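Extracellular ligand-binding receptor (Rhodopseudomonas palustris, PDB 4F06) binds p-hydroxybenzoate and probably serves as the solute-binding protein of an ABC transporter that takes up lignin-derived aromatic compounds. Local coordinates at residues V33-N38 and L268-K273; V128-V133 and L250-Y255; V257-P262 and N339-E344. All blocks are in the same frame, centred on the assembly; numbering follows the deposited sequence. Where two conformers were deposited one is given.

Interaction 1 of 3, residues V33-N38 and L268-K273; sequences VAEHGN and LALLQK. With SO4 (sulfate ion), chain D.
Leu270 carries the apolar part of this contact, its forked end resting against Ala34 and Glu35 on the last turn of helix 19-36. Its CD2 lies 4.1 Å from CB of Ala34, while its CD1 meets the CB of Glu35 at 3.6 Å. Ala34, a mere methyl, suits this seam by leaving room for the leucine fork. Glu35 has CG anti to its backbone N (chi1 178°) and bends at chi2, which brings the carboxylate back over the leucine: OE1 sits 3.5 Å from Leu270 CD2, a van der Waals contact.

The two helices belong to a periplasmic binding protein of the leucine-binding family, and they meet although about 230 residues separate them in the chain. Helix 19-36 ends here, Gly37 taking a positive phi that is easy without a side chain.

The polar link between the segments runs through water. One water gives a hydrogen bond to the carbonyl O of Ala34 and accepts one, 2.7 Å long, from NZ of Lys273, whose extended chain reaches it; a second water repeats the bridge with a weak lysine bond. Glu35 CG also lies over one face of the His36 ring, above its centre, and His36 NE2 donates a nearly straight bond (2.8 Å, 176°) to O1 of a sulfate, probably from the crystallisation liquor, which the OH of Tyr289 on helix 283-301 also binds.

Interaction 2 of 3, residues V128-V133 and L250-Y255; sequences VPAAKV and LSTYHY
The hydroxyl OG1 of Thr252, which is hydrogen-bonded to the backbone carbonyl O of Asn126 one turn earlier in helix 123-136, also lies against CB of Ala130, 3.4 Å away. With chi1 at 51°, OG1 stands between the backbone N and the carbonyl carbon, and the methyl CG2 swings opposite the carbonyl carbon, 3.7 Å from the N of Ala130 and 4.3 Å from CB of Pro129. Pro129 and Ala130 fit because a compact ring and a single methyl let strand 250-253 come close; the CA atoms of Ala130 and Thr252 lie 5.7 Å apart. Helix 123-136 is kinked at Pro129, whose N has no bond to the turn before.

Met228 of strand 226-230 and Val340 of strand 336-348 continue this packing of helix on sheet. A valine in place of Thr252 would probably keep most of the methyl packing but leave the Asn126 carbonyl without this hydroxyl partner in a buried setting. The chemistry implies a seam of mixed character, in which close apolar contact and one hydroxyl-to-carbonyl bond together join helix 123-136 to the sheet that holds strands 226-230, 250-253 and 336-348.

Interaction 3 of 3, residues V257-P262 and N339-E344; sequences VSHDSP and NVYLRE
His259 and Tyr341 meet through CE1 of the imidazole and the phenol oxygen, 3.2 Å apart. The imidazole carbon also lies 3.6 Å from Tyr341 CZ and 3.8 Å from CE2, so it sits beside the hydroxyl end of the ring. The two side chains cross at about a right angle; their ring planes are inclined at 54° and their centroids stand 5.1 Å apart, an oblique aromatic pair. His259 reaches there because its CG is anti to the backbone N (chi1 -176°), which places the ring beside the phenol.

Tyr341 lies on strand 336-348, which runs antiparallel to strand 250-253 in the large mixed sheet of this periplasmic binding protein, and the loop 257-262 follows that neighbouring strand on its way to helix 262-273.

Around the pair, polar groups fix both rings. Asn339, two residues back on the same strand, donates an N-H from ND2 to Tyr341 OH at 3.0 Å and 167°, the oxygen lying close to its amide plane. The tyrosine hydroxyl is also bonded to the carbonyl O of Arg324. Histidine suits its place by combining a flat ring with a polar nitrogen, since ND1 is hydrogen-bonded to Glu356 OE1 on strand 351-363.

Interactions 2 and 3 lie close together, their centres about 11 Å apart, and share the nine-stranded mixed sheet, where strands 250-253 and 336-348 are antiparallel neighbours. Interaction 1 sits at the surface, its centre about 21 Å from that of interaction 3 and 30 Å from that of interaction 2. Helix 262-273 connects the regions, since Leu268 touches both Tyr255 and the carbonyl O of Val257. Along the chain, interaction 2 falls between the two halves of interaction 1 and before interaction 3, whereas interactions 1 and 3 alternate. Interaction 1 joins helix 19-36, which follows strand 5-12 of the six-stranded sheet, to helix 262-273, which follows strand 250-253, and so bridges parts built on different sheets.

Interaction 1 of 3, residues V33-N38 and L268-K273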
loop_
_atom_site.group_PDB
_atom_site.type_symbol
_atom_site.label_atom_id
_atom_site.label_comp_id
_atom_site.label_asym_id
_atom_site.label_seq_id
_atom_site.Cartn_x
_atom_site.Cartn_y
_atom_site.Cartn_z
ATOM N N VAL A 33 -11.017 5.233 -15.840
ATOM C CA VAL A 33 -12.194 5.498 -16.669
ATOM C C VAL A 33 -11.927 6.633 -17.644
ATOM O O VAL A 33 -12.401 6.608 -18.791
ATOM C CB VAL A 33 -13.430 5.743 -15.751
ATOM C CG1 VAL A 33 -14.620 6.180 -16.573
ATOM C CG2 VAL A 33 -13.753 4.466 -14.970
ATOM N N ALA A 34 -11.158 7.633 -17.239
ATOM C CA ALA A 34 -10.836 8.739 -18.183
ATOM C C ALA A 34 -10.123 8.200 -19.409
ATOM O O ALA A 34 -10.318 8.721 -20.509
ATOM C CB ALA A 34 -9.991 9.805 -17.489
ATOM N N GLU A 35 -9.279 7.176 -19.229
ATOM C CA GLU A 35 -8.563 6.587 -20.339
ATOM C C GLU A 35 -9.371 5.530 -21.068
ATOM O O GLU A 35 -9.269 5.414 -22.294
ATOM C CB GLU A 35 -7.232 6.008 -19.821
ATOM C CG GLU A 35 -6.366 5.316 -20.850
ATOM C CD GLU A 35 -5.772 6.233 -21.874
ATOM O OE1 GLU A 35 -5.809 7.466 -21.685
ATOM O OE2 GLU A 35 -5.230 5.747 -22.896
ATOM N N HIS A 36 -10.080 4.673 -20.314
ATOM C CA HIS A 36 -10.559 3.419 -20.843
ATOM C C HIS A 36 -12.066 3.319 -20.948
ATOM O O HIS A 36 -12.591 2.299 -21.454
ATOM C CB HIS A 36 -9.990 2.263 -20.042
ATOM C CG HIS A 36 -8.501 2.152 -20.171
ATOM N ND1 HIS A 36 -7.890 1.903 -21.365
ATOM C CD2 HIS A 36 -7.481 2.284 -19.254
ATOM C CE1 HIS A 36 -6.572 1.849 -21.200
ATOM N NE2 HIS A 36 -6.308 2.066 -19.932
ATOM N N GLY A 37 -12.775 4.317 -20.422
ATOM C CA GLY A 37 -14.248 4.318 -20.474
ATOM C C GLY A 37 -14.889 3.448 -19.417
ATOM O O GLY A 37 -14.190 2.852 -18.599
ATOM N N ASN A 38 -16.206 3.361 -19.468
ATOM C CA ASN A 38 -17.000 2.640 -18.463
ATOM C C ASN A 38 -17.791 1.487 -19.080
ATOM O O ASN A 38 -18.692 0.955 -18.444
ATOM C CB ASN A 38 -17.939 3.584 -17.678
ATOM C CG ASN A 38 -19.073 4.106 -18.519
ATOM O OD1 ASN A 38 -19.039 4.040 -19.736
ATOM N ND2 ASN A 38 -20.092 4.661 -17.872
ATOM N N LEU A 268 -0.351 10.352 -14.365
ATOM C CA LEU A 268 -0.515 11.629 -13.674
ATOM C C LEU A 268 -1.397 12.568 -14.496
ATOM O O LEU A 268 -2.245 13.289 -13.939
ATOM C CB LEU A 268 0.866 12.232 -13.422
ATOM C CG LEU A 268 1.745 11.435 -12.430
ATOM C CD1 LEU A 268 3.084 12.122 -12.247
ATOM C CD2 LEU A 268 1.087 11.165 -11.071
ATOM N N ALA A 269 -1.227 12.583 -15.818
ATOM C CA ALA A 269 -2.098 13.405 -16.662
ATOM C C ALA A 269 -3.558 12.968 -16.538
ATOM O O ALA A 269 -4.473 13.804 -16.499
ATOM C CB ALA A 269 -1.613 13.331 -18.108
ATOM N N LEU A 270 -3.790 11.653 -16.496
ATOM C CA LEU A 270 -5.158 11.125 -16.375
ATOM C C LEU A 270 -5.731 11.470 -15.008
ATOM O O LEU A 270 -6.924 11.758 -14.902
ATOM C CB LEU A 270 -5.177 9.616 -16.602
ATOM C CG LEU A 270 -4.919 9.203 -18.058
ATOM C CD1 LEU A 270 -4.557 7.709 -18.150
ATOM C CD2 LEU A 270 -6.138 9.529 -18.939
ATOM N N LEU A 271 -4.913 11.408 -13.938
ATOM C CA LEU A 271 -5.404 11.833 -12.620
ATOM C C LEU A 271 -5.868 13.276 -12.655
ATOM O O LEU A 271 -6.928 13.616 -12.136
ATOM C CB LEU A 271 -4.284 11.655 -11.584
ATOM C CG LEU A 271 -4.055 10.216 -11.173
ATOM C CD1 LEU A 271 -2.685 10.085 -10.495
ATOM C CD2 LEU A 271 -5.143 9.742 -10.221
ATOM N N GLN A 272 -5.087 14.148 -13.296
ATOM C CA GLN A 272 -5.458 15.542 -13.387
ATOM C C GLN A 272 -6.746 15.698 -14.241
ATOM O O GLN A 272 -7.638 16.496 -13.887
ATOM C CB GLN A 272 -4.321 16.373 -14.008
ATOM C CG GLN A 272 -3.110 16.505 -13.081
ATOM C CD GLN A 272 -1.957 17.206 -13.740
ATOM O OE1 GLN A 272 -1.609 16.888 -14.879
ATOM N NE2 GLN A 272 -1.353 18.166 -13.045
ATOM N N LYS A 273 -6.818 14.961 -15.354
ATOM C CA LYS A 273 -7.997 14.982 -16.249
ATOM C C LYS A 273 -9.262 14.391 -15.575
ATOM O O LYS A 273 -10.356 14.920 -15.770
ATOM C CB LYS A 273 -7.674 14.288 -17.588
ATOM C CG LYS A 273 -8.853 14.284 -18.528
ATOM C CD LYS A 273 -8.531 13.767 -19.928
ATOM C CE LYS A 273 -9.775 13.876 -20.791
ATOM N NZ LYS A 273 -9.584 13.240 -22.115
HETATM S S SO4 D . -2.778 1.863 -19.983
HETATM O O1 SO4 D . -3.743 2.066 -18.907
HETATM O O2 SO4 D . -3.517 1.830 -21.245
HETATM O O3 SO4 D . -1.791 2.947 -19.980
HETATM O O4 SO4 D . -2.148 0.520 -19.938
HETATM O O HOH W 1 -8.648 10.698 -21.671
HETATM O O HOH W 2 -11.803 11.039 -20.862
#

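Interaction 2 of 3, residues V128-V133 and L250-Y255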
loop_
_atom_site.group_PDB
_atom_site.type_symbol
_atom_site.label_atom_id
_atom_site.label_comp_id
_atom_site.label_asym_id
_atom_site.label_seq_id
_atom_site.Cartn_x
_atom_site.Cartn_y
_atom_site.Cartn_z
ATOM N N VAL A 128 11.884 -6.475 2.937
ATOM C CA VAL A 128 13.130 -7.234 2.681
ATOM C C VAL A 128 14.160 -6.312 1.993
ATOM O O VAL A 128 15.323 -6.303 2.416
ATOM C CB VAL A 128 12.778 -8.520 1.904
ATOM C CG1 VAL A 128 14.024 -9.138 1.249
ATOM C CG2 VAL A 128 12.113 -9.528 2.857
ATOM N N PRO A 129 13.782 -5.520 0.952
ATOM C CA PRO A 129 14.781 -4.580 0.411
ATOM C C PRO A 129 15.259 -3.527 1.412
ATOM O O PRO A 129 16.423 -3.132 1.347
ATOM C CB PRO A 129 14.039 -3.956 -0.792
ATOM C CG PRO A 129 13.140 -5.086 -1.265
ATOM C CD PRO A 129 12.618 -5.650 0.052
ATOM N N ALA A 130 14.392 -3.059 2.313
ATOM C CA ALA A 130 14.823 -2.083 3.316
ATOM C C ALA A 130 15.932 -2.670 4.158
ATOM O O ALA A 130 16.898 -1.947 4.478
ATOM C CB ALA A 130 13.662 -1.654 4.200
ATOM N N ALA A 131 15.825 -3.957 4.537
ATOM C CA ALA A 131 16.875 -4.574 5.366
ATOM C C ALA A 131 18.174 -4.746 4.587
ATOM O O ALA A 131 19.263 -4.610 5.164
ATOM C CB ALA A 131 16.380 -5.916 5.907
ATOM N N LYS A 132 18.050 -5.081 3.298
ATOM C CA LYS A 132 19.228 -5.170 2.425
ATOM C C LYS A 132 19.924 -3.816 2.302
ATOM O O LYS A 132 21.145 -3.707 2.456
ATOM C CB LYS A 132 18.779 -5.687 1.043
ATOM C CG LYS A 132 18.496 -7.205 1.027
ATOM C CD LYS A 132 18.074 -7.780 -0.333
ATOM C CE LYS A 132 18.258 -9.298 -0.392
ATOM N NZ LYS A 132 18.460 -9.854 -1.770
ATOM N N VAL A 133 19.149 -2.766 2.105
ATOM C CA VAL A 133 19.722 -1.430 1.979
ATOM C C VAL A 133 20.341 -0.976 3.313
ATOM O O VAL A 133 21.396 -0.356 3.349
ATOM C CB VAL A 133 18.696 -0.385 1.494
ATOM C CG1 VAL A 133 19.312 1.022 1.514
ATOM C CG2 VAL A 133 18.245 -0.714 0.088
ATOM N N LEU A 250 15.227 7.911 4.080
ATOM C CA LEU A 250 15.245 6.794 3.150
ATOM C C LEU A 250 13.986 5.936 3.317
ATOM O O LEU A 250 13.522 5.692 4.455
ATOM C CB LEU A 250 16.468 5.901 3.396
ATOM C CG LEU A 250 17.809 6.614 3.196
ATOM C CD1 LEU A 250 18.958 5.741 3.676
ATOM C CD2 LEU A 250 17.993 7.020 1.734
ATOM N N SER A 251 13.461 5.425 2.207
ATOM C CA SER A 251 12.350 4.489 2.278
ATOM C C SER A 251 12.399 3.526 1.131
ATOM O O SER A 251 12.899 3.871 0.050
ATOM C CB SER A 251 11.008 5.250 2.290
ATOM O OG SER A 251 10.812 5.988 1.090
ATOM N N THR A 252 11.787 2.351 1.300
ATOM C CA THR A 252 11.598 1.424 0.202
ATOM C C THR A 252 10.108 1.338 -0.108
ATOM O O THR A 252 9.265 1.245 0.790
ATOM C CB THR A 252 12.204 0.045 0.490
ATOM O OG1 THR A 252 11.723 -0.379 1.771
ATOM C CG2 THR A 252 13.735 0.121 0.463
ATOM N N TYR A 253 9.766 1.338 -1.382
ATOM C CA TYR A 253 8.371 1.276 -1.752
ATOM C C TYR A 253 8.232 0.952 -3.214
ATOM O O TYR A 253 9.148 1.188 -4.038
ATOM C CB TYR A 253 7.657 2.603 -1.506
ATOM C CG TYR A 253 6.247 2.542 -0.933
ATOM C CD1 TYR A 253 5.892 1.589 0.059
ATOM C CD2 TYR A 253 5.288 3.526 -1.253
ATOM C CE1 TYR A 253 4.643 1.612 0.688
ATOM C CE2 TYR A 253 4.065 3.594 -0.593
ATOM C CZ TYR A 253 3.749 2.647 0.366
ATOM O OH TYR A 253 2.520 2.742 0.998
ATOM N N HIS A 254 7.054 0.454 -3.565
ATOM C CA HIS A 254 6.715 0.023 -4.922
ATOM C C HIS A 254 6.228 1.162 -5.832
ATOM O O HIS A 254 6.102 0.964 -7.029
ATOM C CB HIS A 254 5.632 -1.076 -4.827
ATOM C CG HIS A 254 4.440 -0.558 -4.112
ATOM N ND1 HIS A 254 4.480 -0.194 -2.780
ATOM C CD2 HIS A 254 3.196 -0.209 -4.593
ATOM C CE1 HIS A 254 3.301 0.369 -2.456
ATOM N NE2 HIS A 254 2.500 0.351 -3.544
ATOM N N TYR A 255 5.937 2.331 -5.272
ATOM C CA TYR A 255 5.450 3.434 -6.091
ATOM C C TYR A 255 5.940 4.751 -5.540
ATOM O O TYR A 255 5.817 5.011 -4.335
ATOM C CB TYR A 255 3.896 3.460 -6.192
ATOM C CG TYR A 255 3.406 4.598 -7.085
ATOM C CD1 TYR A 255 3.700 4.592 -8.454
ATOM C CD2 TYR A 255 2.734 5.718 -6.562
ATOM C CE1 TYR A 255 3.307 5.639 -9.283
ATOM C CE2 TYR A 255 2.311 6.754 -7.417
ATOM C CZ TYR A 255 2.645 6.725 -8.753
ATOM O OH TYR A 255 2.260 7.778 -9.561
#

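Interaction 3 of 3, residues V257-P262 and N339-E344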
loop_
_atom_site.group_PDB
_atom_site.type_symbol
_atom_site.label_atom_id
_atom_site.label_comp_id
_atom_site.label_asym_id
_atom_site.label_seq_id
_atom_site.Cartn_x
_atom_site.Cartn_y
_atom_site.Cartn_z
ATOM N N VAL A 257 5.311 8.986 -6.795
ATOM C CA VAL A 257 4.662 9.897 -7.740
ATOM C C VAL A 257 5.702 10.399 -8.751
ATOM O O VAL A 257 5.378 10.646 -9.921
ATOM C CB VAL A 257 4.004 11.058 -6.997
ATOM C CG1 VAL A 257 3.462 12.110 -7.958
ATOM C CG2 VAL A 257 2.895 10.511 -6.106
ATOM N N SER A 258 6.959 10.498 -8.321
ATOM C CA SER A 258 8.055 10.958 -9.187
ATOM C C SER A 258 8.560 9.872 -10.143
ATOM O O SER A 258 9.500 10.126 -10.928
ATOM C CB SER A 258 9.223 11.395 -8.335
ATOM O OG SER A 258 9.817 10.260 -7.723
ATOM N N HIS A 259 7.976 8.666 -10.147
ATOM C CA HIS A 259 8.537 7.604 -10.995
ATOM C C HIS A 259 8.691 8.069 -12.436
ATOM O O HIS A 259 7.709 8.545 -13.053
ATOM C CB HIS A 259 7.658 6.333 -10.920
ATOM C CG HIS A 259 8.230 5.186 -11.692
ATOM N ND1 HIS A 259 9.415 4.591 -11.343
ATOM C CD2 HIS A 259 7.750 4.519 -12.806
ATOM C CE1 HIS A 259 9.670 3.588 -12.202
ATOM N NE2 HIS A 259 8.660 3.533 -13.098
ATOM N N ASP A 260 9.877 7.858 -13.016
ATOM C CA ASP A 260 10.160 8.408 -14.350
ATOM C C ASP A 260 9.903 7.341 -15.397
ATOM O O ASP A 260 10.794 6.518 -15.709
ATOM C CB ASP A 260 11.611 8.870 -14.348
ATOM C CG ASP A 260 11.964 9.646 -15.598
ATOM O OD1 ASP A 260 11.189 9.644 -16.604
ATOM O OD2 ASP A 260 13.122 10.164 -15.631
ATOM N N SER A 261 8.672 7.302 -15.912
ATOM C CA SER A 261 8.318 6.399 -17.023
ATOM C C SER A 261 7.216 7.036 -17.820
ATOM O O SER A 261 6.460 7.836 -17.281
ATOM C CB SER A 261 7.900 4.999 -16.544
ATOM O OG SER A 261 6.598 5.102 -15.954
ATOM N N PRO A 262 7.095 6.648 -19.096
ATOM C CA PRO A 262 5.974 7.194 -19.871
ATOM C C PRO A 262 4.629 6.831 -19.260
ATOM O O PRO A 262 3.683 7.621 -19.310
ATOM C CB PRO A 262 6.138 6.520 -21.247
ATOM C CG PRO A 262 7.580 6.162 -21.321
ATOM C CD PRO A 262 8.057 5.890 -19.928
ATOM N N ASN A 339 8.516 -4.236 -8.899
ATOM C CA ASN A 339 9.769 -3.636 -8.404
ATOM C C ASN A 339 9.548 -2.982 -7.039
ATOM O O ASN A 339 8.452 -2.444 -6.736
ATOM C CB ASN A 339 10.180 -2.508 -9.353
ATOM C CG ASN A 339 10.449 -2.981 -10.763
ATOM O OD1 ASN A 339 10.631 -4.193 -11.023
ATOM N ND2 ASN A 339 10.504 -2.012 -11.679
ATOM N N VAL A 340 10.590 -3.020 -6.213
ATOM C CA VAL A 340 10.649 -2.202 -4.996
ATOM C C VAL A 340 11.802 -1.251 -5.154
ATOM O O VAL A 340 12.897 -1.679 -5.575
ATOM C CB VAL A 340 10.802 -3.110 -3.737
ATOM C CG1 VAL A 340 10.997 -2.258 -2.480
ATOM C CG2 VAL A 340 9.560 -4.004 -3.598
ATOM N N TYR A 341 11.583 0.029 -4.911
ATOM C CA TYR A 341 12.611 1.031 -5.138
ATOM C C TYR A 341 13.120 1.554 -3.787
ATOM O O TYR A 341 12.353 1.710 -2.842
ATOM C CB TYR A 341 12.036 2.213 -5.957
ATOM C CG TYR A 341 11.390 1.798 -7.251
ATOM C CD1 TYR A 341 10.018 1.459 -7.315
ATOM C CD2 TYR A 341 12.137 1.771 -8.432
ATOM C CE1 TYR A 341 9.425 1.068 -8.488
ATOM C CE2 TYR A 341 11.519 1.434 -9.624
ATOM C CZ TYR A 341 10.174 1.084 -9.670
ATOM O OH TYR A 341 9.601 0.726 -10.872
ATOM N N LEU A 342 14.407 1.864 -3.742
ATOM C CA LEU A 342 14.963 2.682 -2.660
ATOM C C LEU A 342 14.782 4.126 -3.064
ATOM O O LEU A 342 15.180 4.499 -4.183
ATOM C CB LEU A 342 16.450 2.363 -2.443
ATOM C CG LEU A 342 17.126 3.336 -1.440
ATOM C CD1 LEU A 342 16.578 3.160 -0.019
ATOM C CD2 LEU A 342 18.634 3.149 -1.506
ATOM N N ARG A 343 14.221 4.948 -2.166
ATOM C CA ARG A 343 14.047 6.384 -2.432
ATOM C C ARG A 343 14.658 7.173 -1.297
ATOM O O ARG A 343 14.850 6.673 -0.181
ATOM C CB ARG A 343 12.560 6.765 -2.518
ATOM C CG ARG A 343 11.729 5.839 -3.436
ATOM C CD ARG A 343 11.051 4.688 -2.688
ATOM N NE ARG A 343 10.216 5.180 -1.574
ATOM C CZ ARG A 343 9.013 5.744 -1.728
ATOM N NH1 ARG A 343 8.376 5.759 -2.913
ATOM N NH2 ARG A 343 8.438 6.331 -0.679
ATOM N N GLU A 344 14.935 8.430 -1.598
ATOM C CA GLU A 344 15.364 9.409 -0.594
ATOM C C GLU A 344 14.502 10.654 -0.750
ATOM O O GLU A 344 14.242 11.085 -1.901
ATOM C CB GLU A 344 16.853 9.779 -0.825
ATOM C CG GLU A 344 17.401 10.773 0.181
ATOM C CD GLU A 344 18.874 11.086 -0.097
ATOM O OE1 GLU A 344 19.532 10.281 -0.745
ATOM O OE2 GLU A 344 19.353 12.119 0.323
#